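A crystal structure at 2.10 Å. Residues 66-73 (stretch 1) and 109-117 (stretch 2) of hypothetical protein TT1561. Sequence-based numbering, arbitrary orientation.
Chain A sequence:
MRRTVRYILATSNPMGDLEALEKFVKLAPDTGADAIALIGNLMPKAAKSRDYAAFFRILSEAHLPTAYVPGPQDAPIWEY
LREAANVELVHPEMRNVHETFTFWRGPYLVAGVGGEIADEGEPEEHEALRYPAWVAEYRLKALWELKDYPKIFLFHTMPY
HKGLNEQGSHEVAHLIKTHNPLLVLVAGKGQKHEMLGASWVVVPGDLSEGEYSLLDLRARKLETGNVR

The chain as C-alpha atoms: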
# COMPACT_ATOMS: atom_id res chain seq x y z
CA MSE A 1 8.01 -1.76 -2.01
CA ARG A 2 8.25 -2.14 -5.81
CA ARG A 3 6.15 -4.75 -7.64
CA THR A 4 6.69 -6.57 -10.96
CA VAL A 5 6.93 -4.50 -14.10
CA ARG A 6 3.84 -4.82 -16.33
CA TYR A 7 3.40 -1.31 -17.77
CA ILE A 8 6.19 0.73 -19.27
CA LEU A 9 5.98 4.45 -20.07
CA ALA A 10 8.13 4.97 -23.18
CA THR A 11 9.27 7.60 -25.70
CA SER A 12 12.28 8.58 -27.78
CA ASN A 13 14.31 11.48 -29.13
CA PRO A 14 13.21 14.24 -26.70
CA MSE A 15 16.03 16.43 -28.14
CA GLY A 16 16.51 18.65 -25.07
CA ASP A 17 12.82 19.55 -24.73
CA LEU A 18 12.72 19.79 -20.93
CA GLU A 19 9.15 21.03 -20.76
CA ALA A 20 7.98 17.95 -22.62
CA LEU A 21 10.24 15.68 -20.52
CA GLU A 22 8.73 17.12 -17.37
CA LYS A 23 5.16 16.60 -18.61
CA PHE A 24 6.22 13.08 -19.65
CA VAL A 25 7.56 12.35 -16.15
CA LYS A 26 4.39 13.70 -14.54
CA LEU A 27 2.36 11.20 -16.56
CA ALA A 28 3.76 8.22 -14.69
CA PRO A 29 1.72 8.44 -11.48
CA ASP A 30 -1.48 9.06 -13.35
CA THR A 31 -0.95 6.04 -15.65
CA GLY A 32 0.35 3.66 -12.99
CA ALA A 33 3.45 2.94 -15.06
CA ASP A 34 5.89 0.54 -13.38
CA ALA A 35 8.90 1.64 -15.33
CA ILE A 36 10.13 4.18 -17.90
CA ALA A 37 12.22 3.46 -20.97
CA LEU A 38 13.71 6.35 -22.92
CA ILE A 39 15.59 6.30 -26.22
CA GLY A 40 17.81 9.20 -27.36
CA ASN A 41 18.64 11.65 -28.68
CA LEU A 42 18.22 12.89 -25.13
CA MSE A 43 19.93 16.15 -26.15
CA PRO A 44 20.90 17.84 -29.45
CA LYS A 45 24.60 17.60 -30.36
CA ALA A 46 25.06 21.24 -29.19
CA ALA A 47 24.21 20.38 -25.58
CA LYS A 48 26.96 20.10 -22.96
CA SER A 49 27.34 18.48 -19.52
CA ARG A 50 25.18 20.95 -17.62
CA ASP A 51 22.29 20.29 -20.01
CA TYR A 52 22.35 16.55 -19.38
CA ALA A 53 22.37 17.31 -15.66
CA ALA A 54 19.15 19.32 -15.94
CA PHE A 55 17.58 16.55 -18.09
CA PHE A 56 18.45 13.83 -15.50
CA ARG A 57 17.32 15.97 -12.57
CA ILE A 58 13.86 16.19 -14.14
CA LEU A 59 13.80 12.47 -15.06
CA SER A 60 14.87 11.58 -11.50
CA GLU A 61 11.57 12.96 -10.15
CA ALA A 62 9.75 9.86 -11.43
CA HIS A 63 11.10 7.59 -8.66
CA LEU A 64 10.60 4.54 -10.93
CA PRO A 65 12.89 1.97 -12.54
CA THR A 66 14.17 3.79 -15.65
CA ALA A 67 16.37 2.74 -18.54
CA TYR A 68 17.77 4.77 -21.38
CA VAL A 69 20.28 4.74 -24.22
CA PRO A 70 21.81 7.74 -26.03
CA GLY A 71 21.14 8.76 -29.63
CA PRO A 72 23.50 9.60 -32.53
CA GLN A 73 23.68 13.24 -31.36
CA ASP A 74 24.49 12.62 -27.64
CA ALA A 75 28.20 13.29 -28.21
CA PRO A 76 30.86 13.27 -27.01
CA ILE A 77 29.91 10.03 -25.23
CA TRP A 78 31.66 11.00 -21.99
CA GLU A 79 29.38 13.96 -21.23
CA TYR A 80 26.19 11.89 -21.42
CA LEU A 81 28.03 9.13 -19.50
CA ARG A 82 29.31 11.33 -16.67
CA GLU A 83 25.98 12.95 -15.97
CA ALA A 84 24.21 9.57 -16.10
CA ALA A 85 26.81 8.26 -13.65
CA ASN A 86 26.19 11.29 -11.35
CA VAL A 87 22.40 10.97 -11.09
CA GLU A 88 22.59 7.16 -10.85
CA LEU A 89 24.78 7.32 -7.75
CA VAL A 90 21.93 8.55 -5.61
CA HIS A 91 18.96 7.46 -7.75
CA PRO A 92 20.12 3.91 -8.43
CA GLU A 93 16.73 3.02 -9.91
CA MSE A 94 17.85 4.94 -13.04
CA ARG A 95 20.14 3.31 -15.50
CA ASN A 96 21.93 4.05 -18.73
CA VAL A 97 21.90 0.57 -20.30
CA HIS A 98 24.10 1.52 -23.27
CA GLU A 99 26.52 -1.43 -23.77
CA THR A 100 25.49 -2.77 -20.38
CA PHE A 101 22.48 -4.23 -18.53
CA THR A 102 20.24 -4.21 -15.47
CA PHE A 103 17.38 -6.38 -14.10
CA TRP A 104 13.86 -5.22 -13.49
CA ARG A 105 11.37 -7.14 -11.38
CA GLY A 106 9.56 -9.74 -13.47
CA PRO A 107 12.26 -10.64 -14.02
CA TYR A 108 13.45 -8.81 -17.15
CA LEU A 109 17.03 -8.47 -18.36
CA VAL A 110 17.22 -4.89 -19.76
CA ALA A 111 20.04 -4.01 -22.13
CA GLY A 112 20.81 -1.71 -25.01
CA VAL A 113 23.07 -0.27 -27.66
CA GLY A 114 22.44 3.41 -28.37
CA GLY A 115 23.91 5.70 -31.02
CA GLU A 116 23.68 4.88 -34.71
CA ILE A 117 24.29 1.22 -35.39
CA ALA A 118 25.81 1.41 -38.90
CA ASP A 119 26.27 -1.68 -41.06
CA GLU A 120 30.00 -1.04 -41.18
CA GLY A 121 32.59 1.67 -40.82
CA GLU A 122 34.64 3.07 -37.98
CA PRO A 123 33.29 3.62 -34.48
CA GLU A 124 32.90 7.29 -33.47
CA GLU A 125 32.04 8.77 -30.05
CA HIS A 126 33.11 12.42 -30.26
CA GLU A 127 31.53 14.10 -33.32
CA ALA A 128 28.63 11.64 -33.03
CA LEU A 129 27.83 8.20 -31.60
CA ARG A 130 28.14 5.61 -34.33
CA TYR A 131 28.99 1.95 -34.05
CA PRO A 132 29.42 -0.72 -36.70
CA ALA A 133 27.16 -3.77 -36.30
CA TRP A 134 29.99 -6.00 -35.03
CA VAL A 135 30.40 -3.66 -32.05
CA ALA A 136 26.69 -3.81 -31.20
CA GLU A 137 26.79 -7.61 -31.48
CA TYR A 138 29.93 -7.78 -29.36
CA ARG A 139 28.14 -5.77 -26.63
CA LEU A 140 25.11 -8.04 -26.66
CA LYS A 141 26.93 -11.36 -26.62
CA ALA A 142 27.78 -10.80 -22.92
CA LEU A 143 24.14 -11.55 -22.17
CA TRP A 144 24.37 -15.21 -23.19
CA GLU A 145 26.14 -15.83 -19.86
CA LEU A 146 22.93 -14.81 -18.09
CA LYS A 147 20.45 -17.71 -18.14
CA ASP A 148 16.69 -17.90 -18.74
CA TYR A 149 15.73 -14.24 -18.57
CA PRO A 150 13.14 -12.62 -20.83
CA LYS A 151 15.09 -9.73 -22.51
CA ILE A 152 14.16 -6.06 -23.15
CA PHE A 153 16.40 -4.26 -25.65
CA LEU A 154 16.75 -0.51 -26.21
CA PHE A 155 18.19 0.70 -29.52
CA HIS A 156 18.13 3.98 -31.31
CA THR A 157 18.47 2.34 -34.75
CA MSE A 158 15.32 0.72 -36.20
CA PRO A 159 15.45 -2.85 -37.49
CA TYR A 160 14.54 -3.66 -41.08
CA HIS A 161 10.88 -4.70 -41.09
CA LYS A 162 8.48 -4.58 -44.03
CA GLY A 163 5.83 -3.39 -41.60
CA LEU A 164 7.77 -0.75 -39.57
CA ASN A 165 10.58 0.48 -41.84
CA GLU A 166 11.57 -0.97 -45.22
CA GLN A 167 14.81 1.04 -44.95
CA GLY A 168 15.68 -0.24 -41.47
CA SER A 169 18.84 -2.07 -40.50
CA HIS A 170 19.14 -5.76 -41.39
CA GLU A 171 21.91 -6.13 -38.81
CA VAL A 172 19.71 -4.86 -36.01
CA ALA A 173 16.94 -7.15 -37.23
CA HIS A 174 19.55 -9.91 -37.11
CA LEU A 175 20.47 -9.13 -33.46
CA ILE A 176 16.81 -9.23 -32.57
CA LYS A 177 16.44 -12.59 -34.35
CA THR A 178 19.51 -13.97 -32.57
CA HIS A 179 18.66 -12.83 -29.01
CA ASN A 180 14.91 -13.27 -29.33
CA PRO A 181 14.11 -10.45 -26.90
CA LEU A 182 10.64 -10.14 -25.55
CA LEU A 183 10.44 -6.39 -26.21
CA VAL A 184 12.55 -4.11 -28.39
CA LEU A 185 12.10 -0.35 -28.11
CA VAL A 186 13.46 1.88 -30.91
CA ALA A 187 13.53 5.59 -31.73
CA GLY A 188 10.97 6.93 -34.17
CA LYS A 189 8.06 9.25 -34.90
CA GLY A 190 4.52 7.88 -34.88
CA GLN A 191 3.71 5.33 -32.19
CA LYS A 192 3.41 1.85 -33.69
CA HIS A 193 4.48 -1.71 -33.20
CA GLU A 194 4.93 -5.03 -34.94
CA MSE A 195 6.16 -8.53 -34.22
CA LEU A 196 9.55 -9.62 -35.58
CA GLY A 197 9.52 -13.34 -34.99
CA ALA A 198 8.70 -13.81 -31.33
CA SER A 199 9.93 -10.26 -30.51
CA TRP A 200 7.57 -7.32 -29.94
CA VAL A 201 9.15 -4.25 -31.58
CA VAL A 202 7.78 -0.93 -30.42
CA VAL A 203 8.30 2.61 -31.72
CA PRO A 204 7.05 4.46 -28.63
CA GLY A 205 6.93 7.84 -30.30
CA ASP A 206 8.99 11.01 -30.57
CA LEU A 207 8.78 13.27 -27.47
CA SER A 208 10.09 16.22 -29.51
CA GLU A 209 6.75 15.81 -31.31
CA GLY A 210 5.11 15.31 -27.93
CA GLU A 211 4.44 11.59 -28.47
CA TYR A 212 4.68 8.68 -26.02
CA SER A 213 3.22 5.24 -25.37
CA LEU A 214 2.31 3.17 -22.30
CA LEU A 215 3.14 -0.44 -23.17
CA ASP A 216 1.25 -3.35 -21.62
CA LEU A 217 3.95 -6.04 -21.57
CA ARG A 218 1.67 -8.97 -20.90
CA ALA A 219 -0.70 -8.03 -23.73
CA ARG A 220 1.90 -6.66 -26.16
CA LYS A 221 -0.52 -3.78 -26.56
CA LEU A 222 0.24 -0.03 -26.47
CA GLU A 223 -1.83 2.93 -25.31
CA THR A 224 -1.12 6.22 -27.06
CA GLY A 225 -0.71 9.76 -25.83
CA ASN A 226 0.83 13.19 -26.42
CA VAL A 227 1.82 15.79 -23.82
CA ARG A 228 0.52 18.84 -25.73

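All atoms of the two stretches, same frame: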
# COMPACT_ATOMS: atom_id res chain seq x y z
N THR A 66 14.07 3.05 -14.39
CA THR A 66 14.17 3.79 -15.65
C THR A 66 15.41 3.38 -16.43
O THR A 66 16.50 3.27 -15.88
CB THR A 66 14.22 5.32 -15.37
OG1 THR A 66 13.04 5.69 -14.65
CG2 THR A 66 14.27 6.13 -16.67
N ALA A 67 15.24 3.13 -17.72
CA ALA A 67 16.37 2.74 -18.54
C ALA A 67 16.42 3.63 -19.76
O ALA A 67 15.39 4.02 -20.30
CB ALA A 67 16.26 1.27 -18.97
N TYR A 68 17.62 3.93 -20.21
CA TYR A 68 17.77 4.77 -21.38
C TYR A 68 19.05 4.49 -22.12
O TYR A 68 19.99 3.88 -21.57
CB TYR A 68 17.67 6.28 -20.98
CG TYR A 68 18.30 6.64 -19.64
CD1 TYR A 68 17.51 6.83 -18.50
CD2 TYR A 68 19.69 6.74 -19.50
CE1 TYR A 68 18.10 7.10 -17.22
CE2 TYR A 68 20.29 7.01 -18.24
CZ TYR A 68 19.49 7.17 -17.12
OH TYR A 68 20.09 7.33 -15.89
N VAL A 69 19.08 4.87 -23.40
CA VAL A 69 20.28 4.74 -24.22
C VAL A 69 20.39 6.08 -24.97
O VAL A 69 19.40 6.78 -25.20
CB VAL A 69 20.21 3.56 -25.22
CG1 VAL A 69 20.01 2.26 -24.47
CG2 VAL A 69 19.12 3.78 -26.24
N PRO A 70 21.61 6.47 -25.32
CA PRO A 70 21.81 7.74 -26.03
C PRO A 70 21.53 7.61 -27.53
O PRO A 70 21.46 6.49 -28.07
CB PRO A 70 23.26 8.05 -25.73
CG PRO A 70 23.90 6.67 -25.81
CD PRO A 70 22.90 5.77 -25.10
N GLY A 71 21.38 8.75 -28.19
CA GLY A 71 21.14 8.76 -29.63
C GLY A 71 22.39 9.16 -30.40
O GLY A 71 23.45 9.41 -29.79
N PRO A 72 22.33 9.22 -31.74
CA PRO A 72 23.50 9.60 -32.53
C PRO A 72 24.06 11.00 -32.20
O PRO A 72 25.23 11.25 -32.39
CB PRO A 72 23.00 9.50 -33.98
CG PRO A 72 21.85 8.48 -33.87
CD PRO A 72 21.18 8.89 -32.60
N GLN A 73 23.23 11.89 -31.70
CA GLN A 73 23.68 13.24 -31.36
C GLN A 73 24.16 13.50 -29.90
O GLN A 73 24.61 14.60 -29.58
CB GLN A 73 22.57 14.23 -31.71
CG GLN A 73 22.38 14.44 -33.21
CD GLN A 73 21.36 15.53 -33.51
OE1 GLN A 73 21.44 16.62 -32.96
NE2 GLN A 73 20.39 15.22 -34.37
N LEU A 109 15.64 -8.84 -18.17
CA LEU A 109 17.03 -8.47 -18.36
C LEU A 109 16.98 -7.32 -19.39
O LEU A 109 16.65 -7.53 -20.57
CB LEU A 109 17.80 -9.68 -18.91
CG LEU A 109 19.28 -9.51 -19.26
CD1 LEU A 109 20.02 -8.91 -18.08
CD2 LEU A 109 19.90 -10.85 -19.65
N VAL A 110 17.25 -6.10 -18.92
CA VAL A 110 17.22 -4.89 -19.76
C VAL A 110 18.61 -4.52 -20.25
O VAL A 110 19.56 -4.41 -19.47
CB VAL A 110 16.60 -3.72 -19.00
CG1 VAL A 110 16.43 -2.48 -19.93
CG2 VAL A 110 15.25 -4.13 -18.43
N ALA A 111 18.75 -4.35 -21.56
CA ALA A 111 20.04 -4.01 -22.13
C ALA A 111 19.85 -3.16 -23.38
O ALA A 111 18.75 -3.10 -23.96
CB ALA A 111 20.79 -5.26 -22.50
N GLY A 112 20.93 -2.52 -23.81
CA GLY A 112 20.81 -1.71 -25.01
C GLY A 112 22.11 -1.35 -25.70
O GLY A 112 23.22 -1.63 -25.21
N VAL A 113 21.95 -0.77 -26.88
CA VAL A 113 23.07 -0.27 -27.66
C VAL A 113 22.48 0.98 -28.34
O VAL A 113 21.63 0.89 -29.24
CB VAL A 113 23.56 -1.27 -28.70
CG1 VAL A 113 24.70 -0.65 -29.47
CG2 VAL A 113 24.04 -2.56 -28.03
N GLY A 114 22.90 2.15 -27.84
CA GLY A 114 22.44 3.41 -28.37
C GLY A 114 23.32 3.91 -29.51
O GLY A 114 24.16 3.17 -30.01
N GLY A 115 23.13 5.16 -29.92
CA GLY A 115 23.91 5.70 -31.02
C GLY A 115 23.40 5.13 -32.33
O GLY A 115 22.40 4.41 -32.36
N GLU A 116 24.08 5.43 -33.42
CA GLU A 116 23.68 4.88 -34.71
C GLU A 116 24.36 3.55 -34.92
O GLU A 116 25.58 3.49 -34.89
CB GLU A 116 24.11 5.80 -35.84
CG GLU A 116 23.74 5.28 -37.23
CD GLU A 116 24.46 6.03 -38.34
OE1 GLU A 116 24.84 7.20 -38.13
OE2 GLU A 116 24.63 5.45 -39.44
N ILE A 117 23.61 2.47 -35.11
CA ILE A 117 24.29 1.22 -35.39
C ILE A 117 24.38 1.15 -36.93
O ILE A 117 23.39 0.87 -37.60
CB ILE A 117 23.54 -0.03 -34.87
CG1 ILE A 117 23.47 -0.02 -33.34
CG2 ILE A 117 24.30 -1.28 -35.30
CD1 ILE A 117 22.47 -1.05 -32.73

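The two stretches run side by side in nearly the same direction. The axis of strand 66-69 makes an angle of 17° with that of the strand beginning before Leu109, and the axes come no closer than 7.3 Å. Across this gap no backbone hydrogen bonds join the two strands, so contact between them depends on side chains. The chains then converge: the CA atoms of Ala67 and Val110 lie 7.8 Å apart, those of Val69 and Gly114 4.9 Å, and those of Pro72 and Gly115 4.2 Å.

Leu109 lies beyond reach of stretch 1, and the contact opens at Val110. Its CA-to-CB bond points toward stretch 1, as does that of Ala67, and Val110 CG1 meets Ala67 CB at 3.9 Å. This is a simple apolar contact between buried groups: both side chains point into the gap, and their methyl carbons meet at van der Waals distance. Ala111, next in the alternating pattern of a strand, points away and makes no contact.

Gly112 would direct a CB toward stretch 1, but the space is already taken by Val69. An ideal CB would sit 2.7 Å from Val69 CG1, a clash; with only hydrogens on its alpha carbon, the glycine lets Val69 CG1 approach Gly112 CA to 4.1 Å. Val69, in the m rotamer, thus packs its methyl against bare backbone. Val113 turns its own side chain away and contributes little beyond its backbone.

At Gly114 the chains are tighter still. Val69 CB lies 3.9 Å from Gly114 CA, and Pro70 O is 3.2 Å from that same Gly114 CA. A modelled CB would fall 2.4 Å from Pro70 O and 3.1 Å from Val69 CB, so the absence of a side chain is what permits this approach.

Gly115 makes the one hydrogen bond between the stretches: Gly115 N donates to Pro70 O at 2.8 Å, with an N-H...O angle of 159°, close to linear. Proline has no amide hydrogen to give, but its carbonyl remains a good acceptor. Here the glycine is suited by conformation, since its phi of 75° is positive; a CB would point away without clashing with stretch 1.

Glu116 closes the contact. The Pro72 ring rests beside it, with Pro72 CG 3.8 Å from Glu116 N and 4.0 Å from Glu116 CB. The aliphatic base of the glutamate thus meets the apolar ring, while its carboxylate extends beyond this contact. Ile117 is out of reach.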